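Local coordinates for protein histidine--tRNA ligase (Thermus thermophilus, PDB 1H4V) that catalyses the ATP-dependent attachment of L-histidine to tRNA(His), releasing AMP and diphosphate, as a homodimeric class II aminoacyl-tRNA synthetase, at residues A[63-67]-A[110-114]; A[130-136]-A[286-290]; A[153-157]-A[315-321]. Numbering follows the deposited sequence.

All three contacts lie in the class II catalytic domain. Contact 1 comes first along the chain and closes before the others open; its centre is 26 Å from that of contact 2 and 29 Å from that of contact 3. Contacts 1 and 2 sit at the ends of neighbouring antiparallel strands of one sheet, 102-111 and 123-132, and both touch the second subunit. Contacts 2 and 3, with centres 30 Å apart, alternate along the chain: helix 137-153 starts at contact 2 and ends at contact 3. Each of these two joins the first catalytic stretch, 1-171, to the second, 229-320, so together they unite the sequence-separated parts of the catalytic domain.

Contact 1: A[63-67]-A[110-114]; sequences KEMFT and MFRAE
Build residues 63-67 as an irregular loop leading into strand 67-69, and 110-114 as the end of strand 102-111 running on, still extended, in roughly the opposite direction. The CA atoms come closest at Glu64 and Ala113, 4.5 Å apart. Phe111 aims its CA-CB bond toward the loop, its CB 3.7 Å from Phe66 CD1, but the end of its side chain leads away. Phe111 O receives a hydrogen bond from a water (3.0 Å) that in turn accepts one from Phe66 N (2.8 Å). The CA-CB bond of Arg112 points away, with chi1 t, yet Arg112 O comes within 3.3 Å of Phe66 CE1; its NH2 forms a salt bridge with Glu114 OE2 at 3.2 Å. Ala113 is the centre of the contact: its N gives a weak but straight hydrogen bond to Glu64 O (3.3 Å, 175°), while its CB sits over the face of the Phe66 ring (chi1 m), a CH-pi contact 3.8 Å from the centroid. From the second subunit, Arg71 bonds Ala113 O and Phe44 meets the Phe66 ring. Phe111-Arg112-Ala113-Glu114 is the FRxE signature of class II motif 2, where the first motif 2 strand gives way to its loop, here set against the dimer interface.

Contact 2: A[130-136]-A[286-290]; sequences EALGSEN and GRYDG
Arg287, extended at chi1 and chi2 (both t), donates from NH1 to Ser134 O at 3.0 Å (155°) and more weakly from NH2 to the same oxygen at 3.4 Å. Arg287 NH1 also makes a salt bridge to Asp289 OD2 at 3.2 Å, an oxygen that accepts from Gly302 N, while Asp140 pairs with NH2. Glu135 joins by charge alone: its OE2, whose place is less sure, lies 3.5 Å from Arg287 NH1, well off the guanidinium plane; its OE1 pairs with Arg266. Asn136 N donates to Ser134 OG (3.1 Å), an ST turn just before helix 137-153, which Asn136 N-caps. Tyr288 (chi1 p) reaches Glu130, OH to OE1 2.9 Å, a weak bond from a hydroxyl whose place is less certain, and Leu132 CD2 packs 3.8 Å from Tyr288 CE1. Strand 302-308 lies between strands 123-132 and 281-287, and the closest CA atoms, those of Glu135 and Asp289, are 8.3 Å apart. Thus the GGRYDG signature of histidyl-tRNA synthetases is tied to the end of the second motif 2 strand.

Contact 3: A[153-157]-A[315-321]; sequences ELGLR and ALEAEGF
Two helix ends meet here, those of helix 137-153 and of helix 309-318, the motif 3 helix of the class II catalytic fold. Each closes in a Schellman motif, with Gly155 (phi 103°) and Gly320 (phi 89°) at the turning points. At the apolar centre Leu156 (chi1 m, chi2 t) puts CD2 3.5 Å from Leu316 CD2 and 3.8 Å from Ala315 CB; the CA atoms of Leu156 and Leu316 are the nearest pair, 6.4 Å apart. Leu282 of strand 281-287 lies against both Leu156 and Ala315. Beside this, the Phe321 ring comes up to the turn, CZ 3.2 Å from Gly155 O and CE2 3.4 Å from Leu154 O. A CB on Gly155 would run into that ring. At the polar edge Phe321 CE1 and Glu319 OE1 lie over one face of the Arg157 guanidinium. Glu319 OE2 also accepts from His273. The carboxylate of Glu319 holds Arg157 twice: backbone N to OE2 at 2.9 Å, and a salt bridge from NE to OE1 at 2.8 Å.

Contact 1: A[63-67]-A[110-114]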
ATOM      1  N   LYS A  63     -23.444  -1.906  12.469  1.00 56.67           N
ATOM      2  CA  LYS A  63     -23.286  -3.343  12.291  1.00 55.85           C
ATOM      3  C   LYS A  63     -22.368  -3.633  11.122  1.00 53.87           C
ATOM      4  O   LYS A  63     -21.739  -4.688  11.059  1.00 55.71           O
ATOM      5  CB  LYS A  63     -24.649  -4.011  12.045  1.00 58.74           C
ATOM      6  CG  LYS A  63     -25.464  -3.412  10.891  1.00 63.08           C
ATOM      7  CD  LYS A  63     -26.857  -4.062  10.778  1.00 68.42           C
ATOM      8  CE  LYS A  63     -27.763  -3.326   9.774  1.00 70.91           C
ATOM      9  NZ  LYS A  63     -29.129  -3.933   9.627  1.00 71.38           N
ATOM     10  N   GLU A  64     -22.295  -2.682  10.201  1.00 50.70           N
ATOM     11  CA  GLU A  64     -21.475  -2.820   9.014  1.00 47.23           C
ATOM     12  C   GLU A  64     -20.064  -2.235   9.107  1.00 41.58           C
ATOM     13  O   GLU A  64     -19.482  -1.856   8.098  1.00 42.79           O
ATOM     14  CB  GLU A  64     -22.223  -2.225   7.817  1.00 52.01           C
ATOM     15  CG  GLU A  64     -23.477  -3.014   7.450  1.00 61.72           C
ATOM     16  CD  GLU A  64     -23.701  -3.070   5.949  1.00 65.98           C
ATOM     17  OE1 GLU A  64     -23.977  -2.006   5.350  1.00 66.58           O
ATOM     18  OE2 GLU A  64     -23.586  -4.178   5.372  1.00 66.30           O
ATOM     19  N   MET A  65     -19.516  -2.181  10.315  1.00 36.27           N
ATOM     20  CA  MET A  65     -18.164  -1.668  10.542  1.00 31.32           C
ATOM     21  C   MET A  65     -17.428  -2.575  11.530  1.00 29.46           C
ATOM     22  O   MET A  65     -17.997  -2.985  12.539  1.00 28.87           O
ATOM     23  CB  MET A  65     -18.209  -0.251  11.121  1.00 32.39           C
ATOM     24  CG  MET A  65     -18.283   0.876  10.102  1.00 33.31           C
ATOM     25  SD  MET A  65     -18.473   2.512  10.894  1.00 40.02           S
ATOM     26  CE  MET A  65     -17.553   2.307  12.389  1.00 32.79           C
ATOM     27  N   PHE A  66     -16.172  -2.897  11.239  1.00 26.62           N
ATOM     28  CA  PHE A  66     -15.403  -3.735  12.145  1.00 24.27           C
ATOM     29  C   PHE A  66     -14.914  -2.841  13.274  1.00 25.25           C
ATOM     30  O   PHE A  66     -14.050  -1.993  13.079  1.00 25.34           O
ATOM     31  CB  PHE A  66     -14.202  -4.377  11.442  1.00 21.88           C
ATOM     32  CG  PHE A  66     -14.568  -5.381  10.387  1.00 18.62           C
ATOM     33  CD1 PHE A  66     -14.565  -5.029   9.044  1.00 16.16           C
ATOM     34  CD2 PHE A  66     -14.887  -6.689  10.735  1.00 19.72           C
ATOM     35  CE1 PHE A  66     -14.867  -5.969   8.056  1.00 17.97           C
ATOM     36  CE2 PHE A  66     -15.195  -7.639   9.755  1.00 20.96           C
ATOM     37  CZ  PHE A  66     -15.184  -7.280   8.414  1.00 17.78           C
ATOM     38  N   THR A  67     -15.484  -3.040  14.455  1.00 25.53           N
ATOM     39  CA  THR A  67     -15.150  -2.249  15.624  1.00 27.50           C
ATOM     40  C   THR A  67     -14.617  -3.153  16.720  1.00 28.76           C
ATOM     41  O   THR A  67     -14.938  -4.335  16.770  1.00 31.26           O
ATOM     42  CB  THR A  67     -16.402  -1.521  16.134  1.00 27.10           C
ATOM     43  OG1 THR A  67     -16.956  -0.746  15.069  1.00 29.82           O
ATOM     44  CG2 THR A  67     -16.068  -0.598  17.296  1.00 29.06           C
ATOM     45  N   MET A 110     -10.252  -0.604   2.564  1.00 12.77           N
ATOM     46  CA  MET A 110     -11.403  -0.179   3.346  1.00 15.41           C
ATOM     47  C   MET A 110     -12.027  -1.483   3.835  1.00 16.13           C
ATOM     48  O   MET A 110     -11.819  -2.551   3.255  1.00 15.70           O
ATOM     49  CB  MET A 110     -12.435   0.569   2.510  1.00 13.83           C
ATOM     50  CG  MET A 110     -11.939   1.840   1.880  1.00 20.78           C
ATOM     51  SD  MET A 110     -11.487   3.086   3.079  1.00 21.31           S
ATOM     52  CE  MET A 110     -10.529   4.280   2.043  1.00 16.03           C
ATOM     53  N   PHE A 111     -12.803  -1.384   4.900  1.00 18.56           N
ATOM     54  CA  PHE A 111     -13.399  -2.553   5.518  1.00 21.03           C
ATOM     55  C   PHE A 111     -14.884  -2.373   5.730  1.00 22.03           C
ATOM     56  O   PHE A 111     -15.341  -1.390   6.298  1.00 24.83           O
ATOM     57  CB  PHE A 111     -12.636  -2.817   6.808  1.00 15.50           C
ATOM     58  CG  PHE A 111     -11.168  -2.975   6.580  1.00 12.81           C
ATOM     59  CD1 PHE A 111     -10.651  -4.202   6.166  1.00 13.53           C
ATOM     60  CD2 PHE A 111     -10.312  -1.883   6.682  1.00 10.72           C
ATOM     61  CE1 PHE A 111      -9.295  -4.344   5.858  1.00 10.36           C
ATOM     62  CE2 PHE A 111      -8.956  -2.006   6.376  1.00  8.34           C
ATOM     63  CZ  PHE A 111      -8.445  -3.239   5.961  1.00  8.76           C
ATOM     64  N   ARG A 112     -15.616  -3.365   5.250  1.00 24.89           N
ATOM     65  CA  ARG A 112     -17.077  -3.414   5.268  1.00 29.06           C
ATOM     66  C   ARG A 112     -17.424  -4.755   5.921  1.00 30.26           C
ATOM     67  O   ARG A 112     -16.920  -5.790   5.511  1.00 27.78           O
ATOM     68  CB  ARG A 112     -17.563  -3.402   3.812  1.00 33.44           C
ATOM     69  CG  ARG A 112     -19.013  -3.035   3.567  1.00 41.83           C
ATOM     70  CD  ARG A 112     -19.196  -2.644   2.088  1.00 54.56           C
ATOM     71  NE  ARG A 112     -19.042  -3.789   1.182  1.00 60.01           N
ATOM     72  CZ  ARG A 112     -18.709  -3.677  -0.109  1.00 62.84           C
ATOM     73  NH1 ARG A 112     -18.481  -2.480  -0.650  1.00 62.25           N
ATOM     74  NH2 ARG A 112     -18.626  -4.746  -0.890  1.00 64.28           N
ATOM     75  N   ALA A 113     -18.277  -4.747   6.932  1.00 34.22           N
ATOM     76  CA  ALA A 113     -18.628  -5.991   7.600  1.00 40.58           C
ATOM     77  C   ALA A 113     -19.955  -6.597   7.115  1.00 46.10           C
ATOM     78  O   ALA A 113     -20.993  -6.425   7.739  1.00 48.46           O
ATOM     79  CB  ALA A 113     -18.668  -5.769   9.092  1.00 33.01           C
ATOM     80  N   GLU A 114     -19.908  -7.313   5.997  1.00 53.43           N
ATOM     81  CA  GLU A 114     -21.075  -7.984   5.444  1.00 61.07           C
ATOM     82  C   GLU A 114     -20.918  -9.455   5.776  1.00 64.52           C
ATOM     83  O   GLU A 114     -19.872  -9.873   6.284  1.00 66.51           O
ATOM     84  CB  GLU A 114     -21.139  -7.778   3.928  1.00 65.85           C
ATOM     85  CG  GLU A 114     -19.908  -8.262   3.155  1.00 75.28           C
ATOM     86  CD  GLU A 114     -20.017  -8.015   1.636  1.00 80.97           C
ATOM     87  OE1 GLU A 114     -20.824  -8.706   0.987  1.00 84.80           O
ATOM     88  OE2 GLU A 114     -19.307  -7.128   1.124  1.00 84.39           O
TER
HETATM   89  O   HOH W   1     -14.888  -1.389   9.250  1.00 18.70           O

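Contact 2: A[130-136]-A[286-290]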
ATOM      1  N   GLU A 130      -9.719  14.556  -2.157  1.00 15.46           N
ATOM      2  CA  GLU A 130     -10.414  15.536  -1.338  1.00 18.03           C
ATOM      3  C   GLU A 130      -9.796  16.940  -1.472  1.00 17.36           C
ATOM      4  O   GLU A 130      -8.578  17.114  -1.381  1.00 17.41           O
ATOM      5  CB  GLU A 130     -10.356  15.075   0.125  1.00 19.45           C
ATOM      6  CG  GLU A 130     -11.690  14.742   0.783  1.00 31.44           C
ATOM      7  CD  GLU A 130     -12.548  13.736   0.024  1.00 33.78           C
ATOM      8  OE1 GLU A 130     -13.693  14.088  -0.316  1.00 34.37           O
ATOM      9  OE2 GLU A 130     -12.100  12.597  -0.224  1.00 39.04           O
ATOM     10  N   ALA A 131     -10.651  17.929  -1.702  1.00 16.85           N
ATOM     11  CA  ALA A 131     -10.245  19.332  -1.812  1.00 15.38           C
ATOM     12  C   ALA A 131     -10.947  20.020  -0.646  1.00 15.91           C
ATOM     13  O   ALA A 131     -12.154  20.227  -0.680  1.00 15.95           O
ATOM     14  CB  ALA A 131     -10.726  19.916  -3.130  1.00 13.64           C
ATOM     15  N   LEU A 132     -10.188  20.366   0.388  1.00 18.07           N
ATOM     16  CA  LEU A 132     -10.747  20.987   1.587  1.00 16.84           C
ATOM     17  C   LEU A 132     -10.369  22.445   1.784  1.00 17.67           C
ATOM     18  O   LEU A 132      -9.243  22.845   1.490  1.00 17.80           O
ATOM     19  CB  LEU A 132     -10.288  20.210   2.816  1.00 15.29           C
ATOM     20  CG  LEU A 132     -10.406  18.700   2.695  1.00 17.30           C
ATOM     21  CD1 LEU A 132      -9.537  18.017   3.741  1.00 26.80           C
ATOM     22  CD2 LEU A 132     -11.847  18.312   2.846  1.00 21.19           C
ATOM     23  N   GLY A 133     -11.319  23.224   2.300  1.00 19.04           N
ATOM     24  CA  GLY A 133     -11.068  24.625   2.577  1.00 19.35           C
ATOM     25  C   GLY A 133     -11.771  25.662   1.728  1.00 19.77           C
ATOM     26  O   GLY A 133     -11.667  26.850   2.010  1.00 22.78           O
ATOM     27  N   SER A 134     -12.496  25.248   0.702  1.00 18.91           N
ATOM     28  CA  SER A 134     -13.164  26.225  -0.140  1.00 19.34           C
ATOM     29  C   SER A 134     -14.550  25.814  -0.616  1.00 20.83           C
ATOM     30  O   SER A 134     -14.827  24.638  -0.835  1.00 21.44           O
ATOM     31  CB  SER A 134     -12.280  26.546  -1.349  1.00 18.02           C
ATOM     32  OG  SER A 134     -12.927  27.466  -2.208  1.00 21.24           O
ATOM     33  N   GLU A 135     -15.414  26.810  -0.791  1.00 21.42           N
ATOM     34  CA  GLU A 135     -16.780  26.594  -1.253  1.00 21.37           C
ATOM     35  C   GLU A 135     -16.888  26.878  -2.756  1.00 20.77           C
ATOM     36  O   GLU A 135     -17.930  26.642  -3.373  1.00 21.49           O
ATOM     37  CB  GLU A 135     -17.734  27.517  -0.488  1.00 23.44           C
ATOM     38  CG  GLU A 135     -19.175  27.408  -0.932  1.00 34.68           C
ATOM     39  CD  GLU A 135     -19.822  26.107  -0.485  1.00 39.25           C
ATOM     40  OE1 GLU A 135     -20.740  25.630  -1.184  1.00 42.73           O
ATOM     41  OE2 GLU A 135     -19.418  25.572   0.570  1.00 36.61           O
ATOM     42  N   ASN A 136     -15.804  27.384  -3.338  1.00 19.87           N
ATOM     43  CA  ASN A 136     -15.765  27.722  -4.761  1.00 19.33           C
ATOM     44  C   ASN A 136     -16.237  26.585  -5.676  1.00 18.92           C
ATOM     45  O   ASN A 136     -15.703  25.485  -5.631  1.00 17.97           O
ATOM     46  CB  ASN A 136     -14.348  28.141  -5.154  1.00 18.11           C
ATOM     47  CG  ASN A 136     -14.323  28.926  -6.444  1.00 21.73           C
ATOM     48  OD1 ASN A 136     -14.791  28.455  -7.477  1.00 20.05           O
ATOM     49  ND2 ASN A 136     -13.789  30.145  -6.387  1.00 22.74           N
ATOM     50  N   GLY A 286     -19.010  14.333  -3.921  1.00 16.60           N
ATOM     51  CA  GLY A 286     -19.714  15.590  -3.803  1.00 16.67           C
ATOM     52  C   GLY A 286     -19.203  16.419  -2.649  1.00 16.31           C
ATOM     53  O   GLY A 286     -18.204  16.081  -2.017  1.00 15.57           O
ATOM     54  N   ARG A 287     -19.909  17.510  -2.380  1.00 18.91           N
ATOM     55  CA  ARG A 287     -19.549  18.446  -1.327  1.00 19.87           C
ATOM     56  C   ARG A 287     -20.088  17.978   0.026  1.00 19.66           C
ATOM     57  O   ARG A 287     -21.172  17.393   0.104  1.00 19.93           O
ATOM     58  CB  ARG A 287     -20.083  19.828  -1.726  1.00 17.55           C
ATOM     59  CG  ARG A 287     -19.773  20.968  -0.782  1.00 18.11           C
ATOM     60  CD  ARG A 287     -20.046  22.288  -1.488  1.00 18.83           C
ATOM     61  NE  ARG A 287     -19.016  22.603  -2.481  1.00 15.89           N
ATOM     62  CZ  ARG A 287     -17.786  23.008  -2.167  1.00 19.31           C
ATOM     63  NH1 ARG A 287     -17.434  23.148  -0.892  1.00 14.44           N
ATOM     64  NH2 ARG A 287     -16.903  23.283  -3.117  1.00 20.92           N
ATOM     65  N   TYR A 288     -19.324  18.228   1.085  1.00 21.33           N
ATOM     66  CA  TYR A 288     -19.702  17.805   2.437  1.00 25.51           C
ATOM     67  C   TYR A 288     -19.221  18.782   3.502  1.00 28.41           C
ATOM     68  O   TYR A 288     -18.453  18.412   4.394  1.00 29.31           O
ATOM     69  CB  TYR A 288     -19.101  16.439   2.721  1.00 22.73           C
ATOM     70  CG  TYR A 288     -17.626  16.386   2.408  1.00 28.02           C
ATOM     71  CD1 TYR A 288     -16.676  16.875   3.311  1.00 26.60           C
ATOM     72  CD2 TYR A 288     -17.177  15.887   1.184  1.00 27.31           C
ATOM     73  CE1 TYR A 288     -15.327  16.870   3.002  1.00 23.66           C
ATOM     74  CE2 TYR A 288     -15.829  15.880   0.866  1.00 21.48           C
ATOM     75  CZ  TYR A 288     -14.912  16.374   1.777  1.00 25.85           C
ATOM     76  OH  TYR A 288     -13.583  16.400   1.448  1.00 23.23           O
ATOM     77  N   ASP A 289     -19.710  20.010   3.432  1.00 28.16           N
ATOM     78  CA  ASP A 289     -19.303  21.065   4.351  1.00 31.39           C
ATOM     79  C   ASP A 289     -19.448  20.913   5.874  1.00 29.75           C
ATOM     80  O   ASP A 289     -18.721  21.573   6.613  1.00 33.47           O
ATOM     81  CB  ASP A 289     -19.950  22.376   3.890  1.00 35.20           C
ATOM     82  CG  ASP A 289     -19.547  22.748   2.459  1.00 41.77           C
ATOM     83  OD1 ASP A 289     -20.120  23.706   1.902  1.00 47.38           O
ATOM     84  OD2 ASP A 289     -18.654  22.074   1.891  1.00 39.81           O
ATOM     85  N   GLY A 290     -20.339  20.059   6.363  1.00 26.68           N
ATOM     86  CA  GLY A 290     -20.479  19.936   7.810  1.00 23.19           C
ATOM     87  C   GLY A 290     -19.775  18.789   8.533  1.00 23.38           C
ATOM     88  O   GLY A 290     -19.964  18.599   9.736  1.00 20.38           O
TER

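Contact 3: A[153-157]-A[315-321]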
ATOM      1  N   GLU A 153      -8.361   7.857 -18.521  1.00 26.44           N
ATOM      2  CA  GLU A 153      -6.950   7.529 -18.714  1.00 26.67           C
ATOM      3  C   GLU A 153      -6.698   6.034 -18.589  1.00 27.45           C
ATOM      4  O   GLU A 153      -5.721   5.523 -19.132  1.00 28.20           O
ATOM      5  CB  GLU A 153      -6.083   8.271 -17.700  1.00 26.02           C
ATOM      6  CG  GLU A 153      -6.044   9.777 -17.903  1.00 35.53           C
ATOM      7  CD  GLU A 153      -5.115  10.211 -19.030  1.00 40.11           C
ATOM      8  OE1 GLU A 153      -5.294  11.343 -19.534  1.00 44.70           O
ATOM      9  OE2 GLU A 153      -4.202   9.437 -19.401  1.00 37.19           O
ATOM     10  N   LEU A 154      -7.575   5.339 -17.865  1.00 26.25           N
ATOM     11  CA  LEU A 154      -7.444   3.900 -17.686  1.00 25.44           C
ATOM     12  C   LEU A 154      -7.878   3.169 -18.947  1.00 25.58           C
ATOM     13  O   LEU A 154      -7.677   1.965 -19.069  1.00 25.88           O
ATOM     14  CB  LEU A 154      -8.291   3.421 -16.503  1.00 25.88           C
ATOM     15  CG  LEU A 154      -7.835   3.869 -15.117  1.00 24.74           C
ATOM     16  CD1 LEU A 154      -8.859   3.452 -14.096  1.00 29.11           C
ATOM     17  CD2 LEU A 154      -6.482   3.270 -14.797  1.00 22.81           C
ATOM     18  N   GLY A 155      -8.487   3.901 -19.877  1.00 25.32           N
ATOM     19  CA  GLY A 155      -8.932   3.297 -21.117  1.00 26.42           C
ATOM     20  C   GLY A 155     -10.423   3.027 -21.175  1.00 28.84           C
ATOM     21  O   GLY A 155     -10.946   2.613 -22.211  1.00 30.41           O
ATOM     22  N   LEU A 156     -11.119   3.251 -20.068  1.00 28.94           N
ATOM     23  CA  LEU A 156     -12.551   3.024 -20.042  1.00 29.71           C
ATOM     24  C   LEU A 156     -13.270   4.035 -20.926  1.00 32.01           C
ATOM     25  O   LEU A 156     -12.877   5.199 -20.998  1.00 32.75           O
ATOM     26  CB  LEU A 156     -13.072   3.132 -18.607  1.00 28.17           C
ATOM     27  CG  LEU A 156     -12.630   2.038 -17.628  1.00 28.93           C
ATOM     28  CD1 LEU A 156     -13.065   2.386 -16.211  1.00 23.04           C
ATOM     29  CD2 LEU A 156     -13.228   0.701 -18.068  1.00 28.20           C
ATOM     30  N   ARG A 157     -14.305   3.576 -21.621  1.00 33.59           N
ATOM     31  CA  ARG A 157     -15.120   4.443 -22.471  1.00 35.72           C
ATOM     32  C   ARG A 157     -16.572   4.179 -22.099  1.00 35.85           C
ATOM     33  O   ARG A 157     -16.850   3.310 -21.280  1.00 36.57           O
ATOM     34  CB  ARG A 157     -14.885   4.160 -23.959  1.00 36.31           C
ATOM     35  CG  ARG A 157     -14.828   2.703 -24.334  1.00 40.62           C
ATOM     36  CD  ARG A 157     -13.426   2.330 -24.767  1.00 49.00           C
ATOM     37  NE  ARG A 157     -13.269   0.887 -24.894  1.00 59.64           N
ATOM     38  CZ  ARG A 157     -12.176   0.296 -25.360  1.00 64.80           C
ATOM     39  NH1 ARG A 157     -11.142   1.030 -25.748  1.00 66.88           N
ATOM     40  NH2 ARG A 157     -12.114  -1.027 -25.430  1.00 70.43           N
ATOM     41  N   ALA A 315     -14.636  -3.287 -14.533  1.00 17.06           N
ATOM     42  CA  ALA A 315     -15.072  -2.531 -15.698  1.00 16.77           C
ATOM     43  C   ALA A 315     -14.067  -2.697 -16.834  1.00 17.63           C
ATOM     44  O   ALA A 315     -14.454  -2.891 -17.984  1.00 18.24           O
ATOM     45  CB  ALA A 315     -15.239  -1.067 -15.346  1.00 15.39           C
ATOM     46  N   LEU A 316     -12.776  -2.630 -16.516  1.00 19.02           N
ATOM     47  CA  LEU A 316     -11.739  -2.795 -17.537  1.00 21.68           C
ATOM     48  C   LEU A 316     -11.832  -4.188 -18.144  1.00 24.08           C
ATOM     49  O   LEU A 316     -11.771  -4.349 -19.361  1.00 25.64           O
ATOM     50  CB  LEU A 316     -10.344  -2.588 -16.942  1.00 17.88           C
ATOM     51  CG  LEU A 316      -9.917  -1.134 -16.720  1.00 19.48           C
ATOM     52  CD1 LEU A 316      -8.549  -1.096 -16.061  1.00 17.56           C
ATOM     53  CD2 LEU A 316      -9.885  -0.400 -18.054  1.00 16.01           C
ATOM     54  N   GLU A 317     -11.978  -5.186 -17.280  1.00 24.85           N
ATOM     55  CA  GLU A 317     -12.104  -6.574 -17.699  1.00 27.26           C
ATOM     56  C   GLU A 317     -13.303  -6.724 -18.638  1.00 27.40           C
ATOM     57  O   GLU A 317     -13.214  -7.384 -19.675  1.00 28.17           O
ATOM     58  CB  GLU A 317     -12.299  -7.455 -16.468  1.00 31.07           C
ATOM     59  CG  GLU A 317     -12.406  -8.942 -16.742  1.00 38.52           C
ATOM     60  CD  GLU A 317     -12.631  -9.732 -15.464  1.00 49.04           C
ATOM     61  OE1 GLU A 317     -13.787  -9.777 -14.976  1.00 52.53           O
ATOM     62  OE2 GLU A 317     -11.645 -10.292 -14.933  1.00 52.03           O
ATOM     63  N   ALA A 318     -14.424  -6.111 -18.263  1.00 26.87           N
ATOM     64  CA  ALA A 318     -15.640  -6.161 -19.066  1.00 29.08           C
ATOM     65  C   ALA A 318     -15.412  -5.578 -20.462  1.00 30.21           C
ATOM     66  O   ALA A 318     -15.978  -6.060 -21.436  1.00 31.74           O
ATOM     67  CB  ALA A 318     -16.769  -5.411 -18.359  1.00 27.09           C
ATOM     68  N   GLU A 319     -14.581  -4.544 -20.556  1.00 31.17           N
ATOM     69  CA  GLU A 319     -14.276  -3.923 -21.844  1.00 32.38           C
ATOM     70  C   GLU A 319     -13.219  -4.727 -22.593  1.00 33.15           C
ATOM     71  O   GLU A 319     -12.787  -4.344 -23.678  1.00 33.08           O
ATOM     72  CB  GLU A 319     -13.763  -2.495 -21.651  1.00 31.94           C
ATOM     73  CG  GLU A 319     -14.805  -1.494 -21.202  1.00 35.35           C
ATOM     74  CD  GLU A 319     -14.364  -0.070 -21.482  1.00 39.64           C
ATOM     75  OE1 GLU A 319     -13.395   0.094 -22.257  1.00 41.45           O
ATOM     76  OE2 GLU A 319     -14.980   0.877 -20.945  1.00 36.96           O
ATOM     77  N   GLY A 320     -12.791  -5.834 -21.999  1.00 35.32           N
ATOM     78  CA  GLY A 320     -11.792  -6.672 -22.636  1.00 36.99           C
ATOM     79  C   GLY A 320     -10.339  -6.339 -22.351  1.00 38.41           C
ATOM     80  O   GLY A 320      -9.451  -7.045 -22.822  1.00 40.01           O
ATOM     81  N   PHE A 321     -10.079  -5.279 -21.592  1.00 39.56           N
ATOM     82  CA  PHE A 321      -8.702  -4.910 -21.278  1.00 41.26           C
ATOM     83  C   PHE A 321      -7.905  -6.059 -20.661  1.00 41.92           C
ATOM     84  O   PHE A 321      -8.192  -6.515 -19.553  1.00 41.52           O
ATOM     85  CB  PHE A 321      -8.663  -3.706 -20.335  1.00 44.02           C
ATOM     86  CG  PHE A 321      -8.762  -2.382 -21.036  1.00 51.62           C
ATOM     87  CD1 PHE A 321      -9.917  -2.026 -21.728  1.00 54.02           C
ATOM     88  CD2 PHE A 321      -7.693  -1.490 -21.015  1.00 55.73           C
ATOM     89  CE1 PHE A 321     -10.007  -0.800 -22.386  1.00 57.22           C
ATOM     90  CE2 PHE A 321      -7.772  -0.262 -21.669  1.00 57.46           C
ATOM     91  CZ  PHE A 321      -8.931   0.083 -22.358  1.00 57.77           C
TER